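Local coordinates for mandelate racemase/muconate lactonizing enzyme/Enolase superfamily (Rhodobacter sphaeroides, PDB 2HZG), which belongs to the enolase superfamily, pairing an N-terminal capping domain with a modified TIM barrel that binds a sodium ion, at residues 5-10 / 32-37; 65-70 / 87-92; 271-276 / 300-305; 307-312 / 344-349. All blocks are in the same frame, centred on the assembly; numbering follows the deposited sequence. Where two conformers were deposited one is given.

Contact 1 of 4, residues 5-10 / 32-37; sequences IDAVDL and RVAAGG
A classic beta bulge interrupts the antiparallel pairing of strands 5-14 and 27-35 in the three-stranded sheet of the N-terminal domain: two residues, D6 and A7, stand opposite the single A34. The carbonyl oxygen of A34 therefore takes two donors, D6 N at 2.8 Å and A7 N at 3.2 Å, both in the carbonyl plane. A34 N returns a nearly straight bond to A7 O, and D9 and R32 exchange a pair of backbone bonds. The D6 carboxylate reaches past the strand end, so that OD2 receives G36 N at 2.5 Å, nearly along the C-O axis; water 1 links the same oxygen to G37 N. On the face of A7 and D9, the R32 chain leaves with CG anti to the backbone N and bends at chi3 (57°), laying NH2 3.0 Å from D9 OD2. This salt bridge lies in the guanidinium plane but meets the carboxylate from above, the planes being 89° apart. Water 2 joins D9 OD2, R32 NE and R32 O. Across the other face, I5 CG2 packs on V33 CG1 at 3.8 Å. That apolar face lies against helix 99-118 through V33 and A35, and V8 meets F55 of helix 48-56.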
loop_
_atom_site.group_PDB
_atom_site.type_symbol
_atom_site.label_atom_id
_atom_site.label_comp_id
_atom_site.label_asym_id
_atom_site.label_seq_id
_atom_site.Cartn_x
_atom_site.Cartn_y
_atom_site.Cartn_z
ATOM N N ILE A 5 25.387 5.925 8.674
ATOM C CA ILE A 5 24.754 6.779 7.664
ATOM C C ILE A 5 24.721 8.212 8.165
ATOM O O ILE A 5 24.083 8.512 9.176
ATOM C CB ILE A 5 23.324 6.273 7.306
ATOM C CG1 ILE A 5 23.413 4.851 6.707
ATOM C CG2 ILE A 5 22.606 7.277 6.361
ATOM C CD1 ILE A 5 22.094 4.085 6.660
ATOM N N ASP A 6 25.420 9.101 7.462
ATOM C CA ASP A 6 25.565 10.517 7.812
ATOM C C ASP A 6 24.671 11.423 6.959
ATOM O O ASP A 6 24.392 12.551 7.321
ATOM C CB ASP A 6 27.028 10.972 7.613
ATOM C CG ASP A 6 28.046 10.042 8.279
ATOM O OD1 ASP A 6 27.996 9.859 9.513
ATOM O OD2 ASP A 6 28.923 9.508 7.567
ATOM N N ALA A 7 24.279 10.942 5.781
ATOM C CA ALA A 7 23.500 11.769 4.842
ATOM C C ALA A 7 22.639 10.888 3.949
ATOM O O ALA A 7 23.053 9.790 3.547
ATOM C CB ALA A 7 24.435 12.656 3.973
ATOM N N VAL A 8 21.442 11.366 3.646
ATOM C CA VAL A 8 20.592 10.721 2.647
ATOM C C VAL A 8 19.984 11.864 1.886
ATOM O O VAL A 8 19.143 12.604 2.429
ATOM C CB VAL A 8 19.459 9.851 3.253
ATOM C CG1 VAL A 8 18.642 9.159 2.132
ATOM C CG2 VAL A 8 20.003 8.826 4.248
ATOM N N ASP A 9 20.424 12.020 0.636
ATOM C CA ASP A 9 19.940 13.090 -0.209
ATOM C C ASP A 9 19.030 12.543 -1.287
ATOM O O ASP A 9 19.347 11.533 -1.948
ATOM C CB ASP A 9 21.098 13.882 -0.832
ATOM C CG ASP A 9 21.902 14.614 0.222
ATOM O OD1 ASP A 9 21.293 15.406 0.979
ATOM O OD2 ASP A 9 23.116 14.349 0.328
ATOM N N LEU A 10 17.908 13.238 -1.439
ATOM C CA LEU A 10 16.807 12.820 -2.298
ATOM C C LEU A 10 16.660 13.794 -3.454
ATOM O O LEU A 10 16.413 14.980 -3.236
ATOM C CB LEU A 10 15.513 12.797 -1.481
ATOM C CG LEU A 10 15.499 11.992 -0.163
ATOM C CD1 LEU A 10 14.071 11.954 0.455
ATOM C CD2 LEU A 10 16.037 10.571 -0.371
ATOM N N ARG A 32 20.826 9.300 -2.727
ATOM C CA ARG A 32 22.258 9.167 -2.478
ATOM C C ARG A 32 22.470 9.047 -0.985
ATOM O O ARG A 32 22.141 9.971 -0.235
ATOM C CB ARG A 32 23.041 10.377 -3.026
ATOM C CG ARG A 32 24.571 10.227 -2.880
ATOM C CD ARG A 32 25.341 11.477 -3.300
ATOM N NE ARG A 32 24.923 12.660 -2.557
ATOM C CZ ARG A 32 24.966 13.907 -3.024
ATOM N NH1 ARG A 32 25.435 14.156 -4.253
ATOM N NH2 ARG A 32 24.536 14.908 -2.257
ATOM N N VAL A 33 23.016 7.917 -0.554
ATOM C CA VAL A 33 23.321 7.701 0.853
ATOM C C VAL A 33 24.834 7.895 1.045
ATOM O O VAL A 33 25.631 7.424 0.214
ATOM C CB VAL A 33 22.884 6.290 1.319
ATOM C CG1 VAL A 33 23.251 6.058 2.794
ATOM C CG2 VAL A 33 21.366 6.082 1.103
ATOM N N ALA A 34 25.213 8.606 2.106
ATOM C CA ALA A 34 26.621 8.771 2.480
ATOM C C ALA A 34 26.857 8.181 3.864
ATOM O O ALA A 34 26.111 8.466 4.805
ATOM C CB ALA A 34 27.039 10.267 2.460
ATOM N N ALA A 35 27.907 7.379 3.986
ATOM C CA ALA A 35 28.325 6.862 5.282
ATOM C C ALA A 35 29.836 7.025 5.354
ATOM O O ALA A 35 30.576 6.278 4.714
ATOM C CB ALA A 35 27.925 5.395 5.445
ATOM N N GLY A 36 30.282 8.027 6.103
ATOM C CA GLY A 36 31.721 8.284 6.282
ATOM C C GLY A 36 32.453 8.445 4.965
ATOM O O GLY A 36 33.448 7.773 4.728
ATOM N N GLY A 37 31.929 9.296 4.090
ATOM C CA GLY A 37 32.575 9.549 2.795
ATOM C C GLY A 37 32.306 8.511 1.713
ATOM O O GLY A 37 32.581 8.752 0.532
HETATM O O HOH W 1 29.822 10.713 4.762
HETATM O O HOH W 2 24.236 11.960 0.267
#

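Contact 2 of 4, residues 65-70 / 87-92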
loop_
_atom_site.group_PDB
_atom_site.type_symbol
_atom_site.label_atom_id
_atom_site.label_comp_id
_atom_site.label_asym_id
_atom_site.label_seq_id
_atom_site.Cartn_x
_atom_site.Cartn_y
_atom_site.Cartn_z
ATOM N N ARG A 65 6.493 7.040 11.988
ATOM C CA ARG A 65 7.592 7.994 11.954
ATOM C C ARG A 65 8.043 8.217 10.524
ATOM O O ARG A 65 7.839 7.347 9.680
ATOM C CB ARG A 65 8.772 7.441 12.761
ATOM C CG ARG A 65 8.419 7.198 14.190
ATOM C CD ARG A 65 9.637 6.905 15.026
ATOM N NE ARG A 65 9.289 5.870 15.977
ATOM C CZ ARG A 65 10.017 5.540 17.043
ATOM N NH1 ARG A 65 11.160 6.183 17.296
ATOM N NH2 ARG A 65 9.597 4.557 17.850
ATOM N N PRO A 66 8.697 9.360 10.258
ATOM C CA PRO A 66 9.317 9.553 8.942
ATOM C C PRO A 66 10.365 8.471 8.716
ATOM O O PRO A 66 11.026 8.034 9.666
ATOM C CB PRO A 66 9.995 10.922 9.069
ATOM C CG PRO A 66 10.228 11.091 10.598
ATOM C CD PRO A 66 8.944 10.507 11.157
ATOM N N VAL A 67 10.523 8.036 7.471
ATOM C CA VAL A 67 11.523 7.019 7.168
ATOM C C VAL A 67 12.934 7.397 7.686
ATOM O O VAL A 67 13.670 6.531 8.152
ATOM C CB VAL A 67 11.519 6.633 5.665
ATOM C CG1 VAL A 67 12.706 5.685 5.317
ATOM C CG2 VAL A 67 10.183 5.989 5.308
ATOM N N SER A 68 13.282 8.684 7.623
ATOM C CA SER A 68 14.606 9.177 8.042
ATOM C C SER A 68 14.991 8.812 9.480
ATOM O O SER A 68 16.175 8.665 9.786
ATOM C CB SER A 68 14.671 10.692 7.899
ATOM O OG SER A 68 13.769 11.305 8.799
ATOM N N ASP A 69 13.992 8.705 10.355
ATOM C CA ASP A 69 14.206 8.316 11.770
ATOM C C ASP A 69 14.850 6.948 11.928
ATOM O O ASP A 69 15.531 6.691 12.919
ATOM C CB ASP A 69 12.872 8.302 12.538
ATOM C CG ASP A 69 12.455 9.677 13.047
ATOM O OD1 ASP A 69 13.140 10.682 12.773
ATOM O OD2 ASP A 69 11.405 9.746 13.723
ATOM N N SER A 70 14.595 6.058 10.971
ATOM C CA SER A 70 15.109 4.694 11.023
ATOM C C SER A 70 16.356 4.486 10.174
ATOM O O SER A 70 16.857 3.365 10.070
ATOM C CB SER A 70 14.022 3.718 10.550
ATOM O OG SER A 70 12.902 3.762 11.420
ATOM N N ALA A 87 14.008 -3.580 8.404
ATOM C CA ALA A 87 13.059 -4.009 9.457
ATOM C C ALA A 87 12.657 -2.857 10.390
ATOM O O ALA A 87 11.501 -2.759 10.796
ATOM C CB ALA A 87 13.634 -5.181 10.256
ATOM N N LEU A 88 13.611 -1.983 10.713
ATOM C CA LEU A 88 13.347 -0.805 11.552
ATOM C C LEU A 88 12.352 0.151 10.879
ATOM O O LEU A 88 11.397 0.604 11.501
ATOM C CB LEU A 88 14.654 -0.057 11.890
ATOM C CG LEU A 88 14.641 0.904 13.092
ATOM C CD1 LEU A 88 14.118 0.256 14.390
ATOM C CD2 LEU A 88 16.054 1.436 13.330
ATOM N N VAL A 89 12.587 0.456 9.606
ATOM C CA VAL A 89 11.620 1.246 8.816
ATOM C C VAL A 89 10.267 0.552 8.812
ATOM O O VAL A 89 9.262 1.202 9.035
ATOM C CB VAL A 89 12.107 1.479 7.366
ATOM C CG1 VAL A 89 10.982 2.101 6.497
ATOM C CG2 VAL A 89 13.384 2.337 7.345
ATOM N N GLY A 90 10.250 -0.760 8.567
ATOM C CA GLY A 90 9.035 -1.573 8.599
ATOM C C GLY A 90 8.238 -1.435 9.894
ATOM O O GLY A 90 7.007 -1.419 9.884
ATOM N N TYR A 91 8.942 -1.320 11.016
ATOM C CA TYR A 91 8.287 -1.182 12.303
ATOM C C TYR A 91 7.899 0.272 12.578
ATOM O O TYR A 91 6.717 0.562 12.840
ATOM C CB TYR A 91 9.190 -1.742 13.423
ATOM C CG TYR A 91 8.581 -1.613 14.807
ATOM C CD1 TYR A 91 7.641 -2.541 15.263
ATOM C CD2 TYR A 91 8.923 -0.551 15.644
ATOM C CE1 TYR A 91 7.065 -2.420 16.528
ATOM C CE2 TYR A 91 8.353 -0.420 16.908
ATOM C CZ TYR A 91 7.428 -1.364 17.341
ATOM O OH TYR A 91 6.859 -1.237 18.596
ATOM N N ASN A 92 8.889 1.178 12.531
ATOM C CA ASN A 92 8.694 2.595 12.893
ATOM C C ASN A 92 7.794 3.363 11.922
ATOM O O ASN A 92 7.218 4.389 12.289
ATOM C CB ASN A 92 10.035 3.341 12.978
ATOM C CG ASN A 92 10.838 3.000 14.237
ATOM O OD1 ASN A 92 10.303 2.455 15.196
ATOM N ND2 ASN A 92 12.131 3.355 14.236
#
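N92 meets the 65-70 segment with both its backbone and its side chain. Its carbonyl oxygen accepts R65 N at 2.8 Å in a nearly straight bond (169°), and its ND2 donates to S70 OG at 2.9 Å, with the hydroxyl close to the amide plane. The same amide lies over one face of the R65 guanidinium, the planes 22° apart, with OD1 3.5 Å from NH2; this is stacking, since the angle is too poor for a hydrogen bond. One turn earlier, V89 supplies the apolar half: its CG2 touches S70 CB at 3.5 Å and V67 CG1 at 4.0 Å. L88 CG sits 3.7 Å from S70 OG, so S70 is held between three residues of the helix. The arrangement joins the last turns of helix 79-92 to a short 3-10 turn, 67-70, in the N-terminal domain. That turn is fixed by D69 N bonding to P66 O and S70 N to V67 O. Farther out, V67 and V89 both lean on helix 99-118, through A99, I106 and L103. R65 NE has its strongest partner in G62 O, with a long, weak ion pair to D20 of the second subunit; R65 O accepts from S93 OG.

Contact 3 of 4, residues 271-276 / 300-305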
loop_
_atom_site.group_PDB
_atom_site.type_symbol
_atom_site.label_atom_id
_atom_site.label_comp_id
_atom_site.label_asym_id
_atom_site.label_seq_id
_atom_site.Cartn_x
_atom_site.Cartn_y
_atom_site.Cartn_z
ATOM N N ILE A 271 0.009 -17.679 -11.205
ATOM C CA ILE A 271 0.893 -17.075 -12.203
ATOM C C ILE A 271 2.032 -18.026 -12.576
ATOM O O ILE A 271 2.489 -18.827 -11.751
ATOM C CB ILE A 271 1.488 -15.716 -11.747
ATOM C CG1 ILE A 271 2.083 -15.833 -10.329
ATOM C CG2 ILE A 271 0.433 -14.615 -11.847
ATOM C CD1 ILE A 271 3.257 -14.835 -10.063
ATOM N N GLY A 272 2.478 -17.919 -13.825
ATOM C CA GLY A 272 3.651 -18.630 -14.295
ATOM C C GLY A 272 4.935 -17.834 -14.203
ATOM O O GLY A 272 6.018 -18.415 -14.258
ATOM N N PHE A 273 4.823 -16.509 -14.073
ATOM C CA PHE A 273 5.984 -15.617 -14.012
ATOM C C PHE A 273 5.761 -14.599 -12.909
ATOM O O PHE A 273 4.753 -13.908 -12.912
ATOM C CB PHE A 273 6.209 -14.858 -15.354
ATOM C CG PHE A 273 6.462 -15.774 -16.534
ATOM C CD1 PHE A 273 7.774 -16.092 -16.919
ATOM C CD2 PHE A 273 5.399 -16.339 -17.237
ATOM C CE1 PHE A 273 8.017 -16.953 -18.005
ATOM C CE2 PHE A 273 5.624 -17.211 -18.323
ATOM C CZ PHE A 273 6.932 -17.516 -18.705
ATOM N N ILE A 274 6.701 -14.519 -11.974
ATOM C CA ILE A 274 6.675 -13.468 -10.948
ATOM C C ILE A 274 7.673 -12.389 -11.365
ATOM O O ILE A 274 8.800 -12.688 -11.757
ATOM C CB ILE A 274 6.933 -14.037 -9.508
ATOM C CG1 ILE A 274 6.753 -12.954 -8.420
ATOM C CG2 ILE A 274 8.346 -14.673 -9.383
ATOM C CD1 ILE A 274 5.298 -12.581 -8.098
ATOM N N GLN A 275 7.230 -11.140 -11.324
ATOM C CA GLN A 275 7.979 -10.027 -11.878
ATOM C C GLN A 275 8.097 -8.973 -10.809
ATOM O O GLN A 275 7.099 -8.455 -10.303
ATOM C CB GLN A 275 7.290 -9.454 -13.120
ATOM C CG GLN A 275 6.929 -10.515 -14.163
ATOM C CD GLN A 275 6.002 -9.989 -15.237
ATOM O OE1 GLN A 275 4.906 -9.495 -14.944
ATOM N NE2 GLN A 275 6.423 -10.108 -16.491
ATOM N N ILE A 276 9.331 -8.644 -10.465
ATOM C CA ILE A 276 9.569 -7.831 -9.276
ATOM C C ILE A 276 10.369 -6.582 -9.598
ATOM O O ILE A 276 11.389 -6.633 -10.273
ATOM C CB ILE A 276 10.294 -8.642 -8.166
ATOM C CG1 ILE A 276 9.465 -9.879 -7.764
ATOM C CG2 ILE A 276 10.691 -7.723 -6.985
ATOM C CD1 ILE A 276 8.124 -9.574 -7.095
ATOM N N THR A 300 9.201 -19.085 -12.609
ATOM C CA THR A 300 10.176 -18.198 -13.232
ATOM C C THR A 300 10.110 -16.779 -12.663
ATOM O O THR A 300 9.050 -16.157 -12.621
ATOM C CB THR A 300 9.998 -18.138 -14.754
ATOM O OG1 THR A 300 10.042 -19.463 -15.292
ATOM C CG2 THR A 300 11.126 -17.268 -15.412
ATOM N N TYR A 301 11.267 -16.288 -12.225
ATOM C CA TYR A 301 11.420 -14.930 -11.729
ATOM C C TYR A 301 11.961 -14.031 -12.851
ATOM O O TYR A 301 12.852 -14.426 -13.586
ATOM C CB TYR A 301 12.378 -14.938 -10.529
ATOM C CG TYR A 301 12.600 -13.605 -9.875
ATOM C CD1 TYR A 301 12.023 -13.311 -8.628
ATOM C CD2 TYR A 301 13.456 -12.651 -10.459
ATOM C CE1 TYR A 301 12.255 -12.077 -8.005
ATOM C CE2 TYR A 301 13.686 -11.415 -9.850
ATOM C CZ TYR A 301 13.083 -11.141 -8.629
ATOM O OH TYR A 301 13.318 -9.939 -8.035
ATOM N N VAL A 302 11.394 -12.832 -12.976
ATOM C CA VAL A 302 11.846 -11.857 -13.954
ATOM C C VAL A 302 11.858 -10.523 -13.240
ATOM O O VAL A 302 11.027 -10.276 -12.367
ATOM C CB VAL A 302 10.904 -11.756 -15.222
ATOM C CG1 VAL A 302 11.642 -11.084 -16.392
ATOM C CG2 VAL A 302 10.352 -13.131 -15.676
ATOM N N ASN A 303 12.806 -9.665 -13.590
ATOM C CA ASN A 303 12.722 -8.280 -13.162
ATOM C C ASN A 303 11.547 -7.561 -13.833
ATOM O O ASN A 303 11.159 -7.899 -14.969
ATOM C CB ASN A 303 14.018 -7.531 -13.480
ATOM C CG ASN A 303 14.287 -7.452 -14.967
ATOM O OD1 ASN A 303 14.227 -8.455 -15.667
ATOM N ND2 ASN A 303 14.555 -6.260 -15.457
ATOM N N HIS A 304 10.971 -6.597 -13.116
ATOM C CA HIS A 304 10.215 -5.539 -13.757
ATOM C C HIS A 304 11.099 -4.298 -13.792
ATOM O O HIS A 304 11.491 -3.789 -12.745
ATOM C CB HIS A 304 8.904 -5.191 -13.028
ATOM C CG HIS A 304 8.260 -3.954 -13.569
ATOM N ND1 HIS A 304 8.512 -2.698 -13.062
ATOM C CD2 HIS A 304 7.441 -3.771 -14.631
ATOM C CE1 HIS A 304 7.859 -1.795 -13.770
ATOM N NE2 HIS A 304 7.198 -2.422 -14.727
ATOM N N THR A 305 11.429 -3.832 -15.000
ATOM C CA THR A 305 12.181 -2.590 -15.177
ATOM C C THR A 305 11.671 -1.845 -16.395
ATOM O O THR A 305 11.672 -2.399 -17.481
ATOM C CB THR A 305 13.692 -2.841 -15.424
ATOM O OG1 THR A 305 14.220 -3.639 -14.366
ATOM C CG2 THR A 305 14.456 -1.509 -15.494
HETATM O O HOH W 3 7.193 -20.745 -14.142
HETATM O O HOH W 4 13.924 -7.953 -9.600
#
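Strands 273-276 and 300-303 run parallel, 28° apart, and backbone bonds climb from I274 N to T300 O, V302 N to I274 O, I276 N to V302 O and H304 N to I276 O. The first two donors approach nearly along the C=O axis; H304 N, 2.9 Å from I276 O, comes from well above the carbonyl plane. On the face of F273, Q275 and V302, F273 lies alongside T300, its CD1 3.7 Å from T300 CB and 4.1 Å from V302 CG2. On the other, Y301 lies with I274; with CG anti to the backbone N (chi1 -178°), its ring reaches along to I276, CE1 3.6 Å from I276 CG1 and OH 3.3 Å from I276 CB. That side faces helix 284-297, which links the strands in a right-handed beta-alpha-beta crossover of the barrel. Water 4 accepts from Y301 OH at 2.6 Å and donates to I276 O. H304 ND1 bonds to D277 OD2, and the nearest atom of the H304 side chain is about 4 Å from the sodium ion bound by D199, E227 and E254. The bond to D277 helps to set the ring's orientation and probably favours its protonation, which the metal's positive charge would oppose.

Contact 4 of 4, residues 307-312 / 344-349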
loop_
_atom_site.group_PDB
_atom_site.type_symbol
_atom_site.label_atom_id
_atom_site.label_comp_id
_atom_site.label_asym_id
_atom_site.label_seq_id
_atom_site.Cartn_x
_atom_site.Cartn_y
_atom_site.Cartn_z
ATOM N N THR A 307 12.718 1.650 -16.630
ATOM C CA THR A 307 13.332 2.955 -16.384
ATOM C C THR A 307 14.861 2.950 -16.629
ATOM O O THR A 307 15.309 2.395 -17.646
ATOM C CB THR A 307 12.925 3.495 -14.977
ATOM O OG1 THR A 307 13.309 2.537 -13.984
ATOM C CG2 THR A 307 11.412 3.689 -14.908
ATOM N N SER A 308 15.645 3.575 -15.745
ATOM C CA SER A 308 17.097 3.755 -15.958
ATOM C C SER A 308 17.892 2.437 -15.866
ATOM O O SER A 308 17.386 1.409 -15.432
ATOM C CB SER A 308 17.672 4.741 -14.936
ATOM O OG SER A 308 17.771 4.101 -13.657
ATOM N N HIS A 309 19.167 2.473 -16.232
ATOM C CA HIS A 309 19.992 1.286 -16.006
ATOM C C HIS A 309 20.386 1.111 -14.548
ATOM O O HIS A 309 20.750 0.024 -14.162
ATOM C CB HIS A 309 21.219 1.257 -16.916
ATOM C CG HIS A 309 20.896 0.840 -18.314
ATOM N ND1 HIS A 309 21.767 0.116 -19.097
ATOM C CD2 HIS A 309 19.780 1.021 -19.062
ATOM C CE1 HIS A 309 21.209 -0.121 -20.273
ATOM N NE2 HIS A 309 20.005 0.421 -20.279
ATOM N N LEU A 310 20.295 2.162 -13.739
ATOM C CA LEU A 310 20.473 1.979 -12.288
ATOM C C LEU A 310 19.368 1.057 -11.725
ATOM O O LEU A 310 19.647 0.118 -10.984
ATOM C CB LEU A 310 20.506 3.320 -11.552
ATOM C CG LEU A 310 20.695 3.254 -10.020
ATOM C CD1 LEU A 310 22.083 2.668 -9.653
ATOM C CD2 LEU A 310 20.458 4.637 -9.381
ATOM N N ALA A 311 18.122 1.350 -12.098
ATOM C CA ALA A 311 16.957 0.492 -11.791
ATOM C C ALA A 311 17.122 -0.895 -12.392
ATOM O O ALA A 311 16.835 -1.890 -11.728
ATOM C CB ALA A 311 15.659 1.153 -12.295
ATOM N N LEU A 312 17.585 -0.958 -13.647
ATOM C CA LEU A 312 17.822 -2.250 -14.310
ATOM C C LEU A 312 18.821 -3.096 -13.540
ATOM O O LEU A 312 18.561 -4.252 -13.240
ATOM C CB LEU A 312 18.302 -2.080 -15.764
ATOM C CG LEU A 312 18.605 -3.358 -16.577
ATOM C CD1 LEU A 312 17.407 -4.365 -16.628
ATOM C CD2 LEU A 312 19.052 -2.950 -17.996
ATOM N N ASP A 344 27.506 5.452 -17.341
ATOM C CA ASP A 344 27.678 4.210 -18.086
ATOM C C ASP A 344 26.372 3.403 -18.092
ATOM O O ASP A 344 25.402 3.754 -17.397
ATOM C CB ASP A 344 28.865 3.386 -17.556
ATOM C CG ASP A 344 28.889 3.265 -16.011
ATOM O OD1 ASP A 344 27.998 3.821 -15.313
ATOM O OD2 ASP A 344 29.840 2.614 -15.508
ATOM N N HIS A 345 26.336 2.349 -18.911
ATOM C CA HIS A 345 25.116 1.578 -19.115
ATOM C C HIS A 345 25.431 0.102 -19.147
ATOM O O HIS A 345 26.594 -0.282 -19.310
ATOM C CB HIS A 345 24.425 2.011 -20.409
ATOM C CG HIS A 345 23.921 3.420 -20.368
ATOM N ND1 HIS A 345 24.680 4.494 -20.783
ATOM C CD2 HIS A 345 22.756 3.934 -19.910
ATOM C CE1 HIS A 345 23.987 5.609 -20.619
ATOM N NE2 HIS A 345 22.820 5.299 -20.079
ATOM N N ILE A 346 24.405 -0.726 -18.987
ATOM C CA ILE A 346 24.573 -2.160 -19.111
ATOM C C ILE A 346 24.565 -2.512 -20.604
ATOM O O ILE A 346 23.576 -2.254 -21.314
ATOM C CB ILE A 346 23.466 -2.962 -18.355
ATOM C CG1 ILE A 346 23.501 -2.639 -16.843
ATOM C CG2 ILE A 346 23.640 -4.471 -18.640
ATOM C CD1 ILE A 346 22.389 -3.278 -16.009
ATOM N N ARG A 347 25.647 -3.134 -21.054
ATOM C CA ARG A 347 25.808 -3.465 -22.466
ATOM C C ARG A 347 25.827 -4.976 -22.697
ATOM O O ARG A 347 26.297 -5.732 -21.843
ATOM C CB ARG A 347 27.079 -2.801 -23.025
ATOM C CG ARG A 347 27.129 -1.283 -22.826
ATOM C CD ARG A 347 26.293 -0.506 -23.853
ATOM N NE ARG A 347 24.920 -0.142 -23.464
ATOM C CZ ARG A 347 24.351 1.026 -23.788
ATOM N NH1 ARG A 347 25.059 1.935 -24.458
ATOM N NH2 ARG A 347 23.088 1.307 -23.445
ATOM N N PRO A 348 25.309 -5.424 -23.855
ATOM C CA PRO A 348 25.272 -6.872 -24.121
ATOM C C PRO A 348 26.684 -7.432 -24.345
ATOM O O PRO A 348 27.574 -6.700 -24.781
ATOM C CB PRO A 348 24.458 -6.971 -25.411
ATOM C CG PRO A 348 24.676 -5.659 -26.107
ATOM C CD PRO A 348 24.728 -4.648 -24.975
ATOM N N ASP A 349 26.896 -8.700 -24.020
ATOM C CA ASP A 349 28.130 -9.381 -24.432
ATOM C C ASP A 349 28.001 -9.825 -25.901
ATOM O O ASP A 349 27.027 -9.475 -26.580
ATOM C CB ASP A 349 28.466 -10.558 -23.489
ATOM C CG ASP A 349 27.394 -11.666 -23.472
ATOM O OD1 ASP A 349 26.597 -11.793 -24.421
ATOM O OD2 ASP A 349 27.348 -12.431 -22.487
#
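One hydrogen bond crosses between the N-terminal turn of helix 309-316 and the irregular segment 344-349: I346 N donates to H309 ND1 at 2.8 Å (156°), the donor lying almost in the imidazole plane. The H309 side chain reaches it with CG anti to the carbonyl carbon (chi1 -77°). Within 307-312, S308 occupies the N-cap position, its OG accepting A311 N at 3.2 Å in a nearly straight bond; E43 of strand 38-44, in the N-terminal domain, also bonds to that hydroxyl. Aromatic contact comes from H345, whose edge is turned to the face of H309 in a T-shaped pair, centroids 5.1 Å apart and planes at 85°. Its CD2 stands 3.9 Å from H309 CG, and its NE2 bonds to L339 O, which helps to orient the ring. Y330 of strand 327-331 also meets the H309 ring. Apolar packing covers the opposite face of H309 with L312 CD2, over the ring centre, while L312 CG touches I346 CD1 at 3.8 Å. The R347 guanidinium lays one face over H345 CB, and its NH2 is 4.0 Å from H309 CE1. If neutral, H309 carries its ring proton on NE2; ND1 is taken up as an acceptor, which, with the R347 guanidinium close by, would probably disfavour a second proton. The buried ring thus joins the loop to the helix start through ND1.

Contacts 1 and 2 belong to the N-terminal domain and contacts 3 and 4 to the barrel domain, and the four follow one another along the chain, each closing before the next opens. Contacts 1 and 2, with centres about 16 Å apart, do not touch, but both pack against helix 99-118. Contacts 3 and 4 have centres about 18 Å apart and meet directly: strand 300-303 leads into helix 309-316, where N303 and T305 pack on L312. Contact 1 lies about 31 Å from contact 3, centre to centre, on opposite sides of the chain's centre. The N-terminal domain thus meets the barrel at contact 4, where E43 of strand 38-44 reaches the start of helix 309-316, while the sodium site lies at the strand ends by contact 3.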